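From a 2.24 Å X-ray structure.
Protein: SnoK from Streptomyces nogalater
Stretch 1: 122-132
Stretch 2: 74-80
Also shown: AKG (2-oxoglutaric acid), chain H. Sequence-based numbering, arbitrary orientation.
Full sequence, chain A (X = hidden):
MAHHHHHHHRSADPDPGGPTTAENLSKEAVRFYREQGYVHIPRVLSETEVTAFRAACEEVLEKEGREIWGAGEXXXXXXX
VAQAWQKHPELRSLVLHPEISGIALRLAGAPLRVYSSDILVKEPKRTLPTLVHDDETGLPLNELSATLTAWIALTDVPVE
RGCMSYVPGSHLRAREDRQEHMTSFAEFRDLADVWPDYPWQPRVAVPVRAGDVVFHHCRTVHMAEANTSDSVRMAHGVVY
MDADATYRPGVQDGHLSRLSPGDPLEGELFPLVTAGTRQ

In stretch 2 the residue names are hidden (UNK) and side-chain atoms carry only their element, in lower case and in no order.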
# COMPACT_ATOMS: atom_id res chain seq x y z
N LYS A 122 -2.62 -8.13 -10.65
CA LYS A 122 -3.96 -8.33 -11.23
C LYS A 122 -3.84 -8.92 -12.63
O LYS A 122 -3.30 -8.28 -13.51
CB LYS A 122 -4.78 -7.02 -11.30
CG LYS A 122 -5.41 -6.57 -9.98
CD LYS A 122 -6.34 -5.37 -10.21
CE LYS A 122 -6.91 -4.77 -8.92
NZ LYS A 122 -8.15 -5.45 -8.49
N GLU A 123 -4.37 -10.12 -12.83
CA GLU A 123 -4.34 -10.75 -14.12
C GLU A 123 -5.44 -10.15 -14.99
O GLU A 123 -6.52 -9.81 -14.48
CB GLU A 123 -4.57 -12.25 -14.00
CG GLU A 123 -3.47 -13.01 -13.28
CD GLU A 123 -2.16 -13.17 -14.09
OE1 GLU A 123 -2.19 -13.10 -15.36
OE2 GLU A 123 -1.08 -13.39 -13.42
N PRO A 124 -5.18 -10.02 -16.30
CA PRO A 124 -6.13 -9.42 -17.23
C PRO A 124 -7.36 -10.28 -17.43
O PRO A 124 -7.25 -11.48 -17.58
CB PRO A 124 -5.35 -9.31 -18.53
CG PRO A 124 -4.27 -10.38 -18.43
CD PRO A 124 -3.94 -10.47 -16.97
N LYS A 125 -8.53 -9.65 -17.34
CA LYS A 125 -9.83 -10.31 -17.59
C LYS A 125 -10.21 -11.40 -16.57
O LYS A 125 -11.22 -12.06 -16.75
CB LYS A 125 -9.86 -10.91 -19.00
CG LYS A 125 -9.42 -9.93 -20.06
CD LYS A 125 -10.19 -10.08 -21.37
CE LYS A 125 -10.17 -8.78 -22.17
NZ LYS A 125 -8.77 -8.42 -22.56
N ARG A 126 -9.45 -11.54 -15.49
CA ARG A 126 -9.76 -12.51 -14.45
C ARG A 126 -9.82 -11.90 -13.06
O ARG A 126 -9.81 -12.62 -12.06
CB ARG A 126 -8.72 -13.62 -14.41
CG ARG A 126 -8.89 -14.65 -15.50
CD ARG A 126 -7.78 -14.49 -16.51
NE ARG A 126 -6.54 -15.07 -16.02
CZ ARG A 126 -5.39 -15.02 -16.67
NH1 ARG A 126 -4.30 -15.58 -16.14
NH2 ARG A 126 -5.32 -14.41 -17.87
N THR A 127 -9.91 -10.58 -12.99
CA THR A 127 -9.94 -9.89 -11.73
C THR A 127 -11.16 -9.01 -11.54
O THR A 127 -11.67 -8.37 -12.46
CB THR A 127 -8.71 -8.99 -11.55
OG1 THR A 127 -8.46 -8.29 -12.77
CG2 THR A 127 -7.50 -9.84 -11.17
N LEU A 128 -11.59 -8.98 -10.30
CA LEU A 128 -12.56 -8.00 -9.83
C LEU A 128 -11.87 -6.70 -9.44
O LEU A 128 -10.65 -6.66 -9.25
CB LEU A 128 -13.29 -8.57 -8.60
CG LEU A 128 -14.22 -9.77 -8.86
CD1 LEU A 128 -14.72 -10.30 -7.52
CD2 LEU A 128 -15.40 -9.40 -9.75
N PRO A 129 -12.66 -5.63 -9.29
CA PRO A 129 -12.10 -4.45 -8.65
C PRO A 129 -11.66 -4.79 -7.24
O PRO A 129 -12.21 -5.68 -6.61
CB PRO A 129 -13.32 -3.48 -8.57
CG PRO A 129 -14.29 -3.97 -9.57
CD PRO A 129 -14.09 -5.46 -9.63
N THR A 130 -10.66 -4.06 -6.75
CA THR A 130 -10.28 -4.15 -5.34
C THR A 130 -11.26 -3.28 -4.53
O THR A 130 -11.33 -2.07 -4.71
CB THR A 130 -8.87 -3.65 -5.10
OG1 THR A 130 -7.95 -4.36 -5.93
CG2 THR A 130 -8.49 -3.87 -3.66
N LEU A 131 -12.00 -3.93 -3.66
CA LEU A 131 -13.03 -3.29 -2.90
C LEU A 131 -12.48 -2.14 -2.07
O LEU A 131 -11.43 -2.23 -1.42
CB LEU A 131 -13.74 -4.33 -2.02
CG LEU A 131 -14.98 -3.85 -1.19
CD1 LEU A 131 -16.17 -3.47 -2.06
CD2 LEU A 131 -15.37 -4.94 -0.21
N VAL A 132 -13.24 -1.05 -2.06
CA VAL A 132 -12.89 0.16 -1.31
C VAL A 132 -12.61 -0.12 0.18
O VAL A 132 -13.32 -0.89 0.81
CB VAL A 132 -14.00 1.24 -1.47
CG1 VAL A 132 -15.32 0.76 -0.84
CG2 VAL A 132 -13.59 2.56 -0.84
N UNK A 74 -12.90 -17.95 -8.19
CA UNK A 74 -13.73 -17.21 -9.14
C UNK A 74 -14.00 -15.74 -8.80
O UNK A 74 -14.73 -15.07 -9.53
c UNK A 74 -14.90 -19.24 -10.06
o UNK A 74 -13.82 -19.51 -10.61
o UNK A 74 -15.87 -20.01 -10.11
c UNK A 74 -15.07 -17.93 -9.35
N UNK A 75 -13.41 -15.23 -7.71
CA UNK A 75 -13.69 -13.88 -7.25
C UNK A 75 -12.42 -13.23 -6.78
O UNK A 75 -12.34 -12.68 -5.69
c UNK A 75 -17.20 -14.41 -5.69
c UNK A 75 -14.75 -13.90 -6.16
c UNK A 75 -16.04 -14.48 -6.67
o UNK A 75 -18.05 -15.35 -5.72
o UNK A 75 -17.29 -13.45 -4.88
N UNK A 76 -11.41 -13.27 -7.64
CA UNK A 76 -10.12 -12.75 -7.31
C UNK A 76 -10.10 -11.25 -7.51
O UNK A 76 -10.29 -10.77 -8.61
c UNK A 76 -9.01 -14.91 -8.01
c UNK A 76 -7.63 -12.85 -7.77
c UNK A 76 -9.01 -13.40 -8.16
N UNK A 77 -9.82 -10.49 -6.46
CA UNK A 77 -9.48 -9.07 -6.57
C UNK A 77 -8.00 -8.87 -6.88
O UNK A 77 -7.66 -8.11 -7.77
c UNK A 77 -11.31 -8.38 -4.98
c UNK A 77 -11.71 -7.75 -3.67
c UNK A 77 -9.84 -8.32 -5.29
o UNK A 77 -11.17 -6.73 -3.23
n UNK A 77 -12.64 -8.39 -2.99
N UNK A 78 -7.13 -9.52 -6.11
CA UNK A 78 -5.69 -9.38 -6.26
C UNK A 78 -5.00 -10.69 -5.91
O UNK A 78 -5.44 -11.41 -5.00
c UNK A 78 -5.83 -6.98 -5.55
c UNK A 78 -3.67 -8.10 -5.55
c UNK A 78 -5.15 -8.30 -5.33
N UNK A 79 -3.97 -11.06 -6.67
CA UNK A 79 -3.06 -12.17 -6.27
C UNK A 79 -1.93 -11.54 -5.51
O UNK A 79 -1.34 -10.56 -6.00
c UNK A 79 -4.25 -14.84 -7.36
c UNK A 79 -2.50 -12.94 -7.43
n UNK A 79 -4.91 -15.54 -8.34
c UNK A 79 -3.44 -13.95 -7.98
c UNK A 79 -4.55 -15.07 -9.52
n UNK A 79 -3.64 -14.12 -9.32
N UNK A 80 -1.60 -12.08 -4.33
CA UNK A 80 -0.57 -11.45 -3.53
C UNK A 80 0.39 -12.42 -2.86
O UNK A 80 0.11 -13.60 -2.71
o UNK A 80 -3.84 -13.12 1.81
c UNK A 80 -1.22 -11.51 -0.15
c UNK A 80 -3.21 -11.59 -1.43
c UNK A 80 -3.87 -12.22 -0.37
c UNK A 80 -1.19 -10.53 -2.48
c UNK A 80 -1.87 -12.14 0.91
c UNK A 80 -3.20 -12.50 0.79
c UNK A 80 -1.89 -11.25 -1.35
C1 AKG H . -2.98 -0.83 -0.96
O1 AKG H . -1.83 -0.69 -1.45
O2 AKG H . -3.34 -0.49 0.19
C2 AKG H . -4.02 -1.46 -1.76
O5 AKG H . -5.11 -1.54 -1.20
C3 AKG H . -3.75 -1.97 -3.16
C4 AKG H . -4.86 -2.80 -3.82
C5 AKG H . -4.46 -3.17 -5.26
O3 AKG H . -3.24 -3.21 -5.62
O4 AKG H . -5.33 -3.45 -6.08
O HOH W 1 -11.65 -14.33 -10.45
O HOH W 2 -1.34 -14.41 -10.98

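Position 74 carries four side-chain atoms: two carbons, the second bearing two oxygens. Its CB points away from stretch 1 and it makes no contact there, which leaves the chain to approach its partner from the next residue on. The short carboxylate makes the residue Asp74.

Position 75 has three carbons in a row and two oxygens on the last, one methylene longer than its neighbor. CA to CB points away overall, yet CB itself touches stretch 1: Leu128 CD1 lies 3.7 Å from CA of 75 and 3.8 Å from CB of 75. The longer carboxylate is Glu75. A charged residue can thus cover an apolar one with its aliphatic root.

Position 76 shows one carbon that carries two more, three in all with no polar atom. It is buried, and its hydrogen bond to stretch 1 is made by the backbone O: Leu128 N donates to O of 76, nearly straight (2.8 Å, 169° at the hydrogen), and the same O of 76 receives a CA-H contact from Thr127 CA at 3.3 Å. A branch at CB made of carbon alone means Val76. Water 1 extends the pairing, accepting from Val76 N at 3.0 Å and donating to Arg126 O at 3.0 Å.

Position 77 offers three carbons, the third bearing one oxygen and one nitrogen. The chain turns a corner here, and this residue has the largest area covered by stretch 1. The side-chain oxygen of 77 lies 3.0 Å from Leu131 N, and the middle side-chain carbon of 77 lies 3.3 Å from Pro129 O. An amide on a two-carbon spacer is Gln77. With chi1 m and chi2 t, the extended side chain passes Pro129 and brings OE1 to Leu131 N in a hydrogen bond with an angle of 170°. The side chain thereby supplies the acceptor for a strand amide. Gln77 O takes a separate hydrogen bond from Lys122 NZ at 2.8 Å.

Position 78 again has one carbon carrying two carbons. One of the outer carbons of 78 sits 3.4 Å from Thr130 OG1, 4.0 Å from Lys122 NZ and 3.6 Å from AKG O4, an apolar wall beside a polar cluster. The residue is Val78, and that carbon is CG2.

Position 79 has one carbon leading into a five-membered ring of three carbons and two nitrogens. Glu123 CG approaches the ring edge, 4.1 Å from a ring nitrogen of 79. The ring is the imidazole of His79, the nitrogen ND1. Water 2 connects the pair, accepting weakly from His79 ND1 at 2.9 Å and donating to Glu123 OE2 at 2.7 Å.

Position 80 bears one carbon and a six-carbon ring with an oxygen, and does not contact stretch 1; it is Tyr80.

The contact works by satisfying backbone groups at a corner, once from the backbone and twice from side chains. Val76 O and Gln77 OE1 receive the amides of Leu128 and Leu131, while Lys122 NZ ties Gln77 O to Thr130 OG1 (2.8 Å from NZ) and, weakly, to Leu128 O (2.9 Å from NZ). Thr130 OG1 then donates to AKG O4 at 2.8 Å, so the network holding the stretches together reaches the bound 2-oxoglutarate.

Stretch 2 74-80: DEVQVHY
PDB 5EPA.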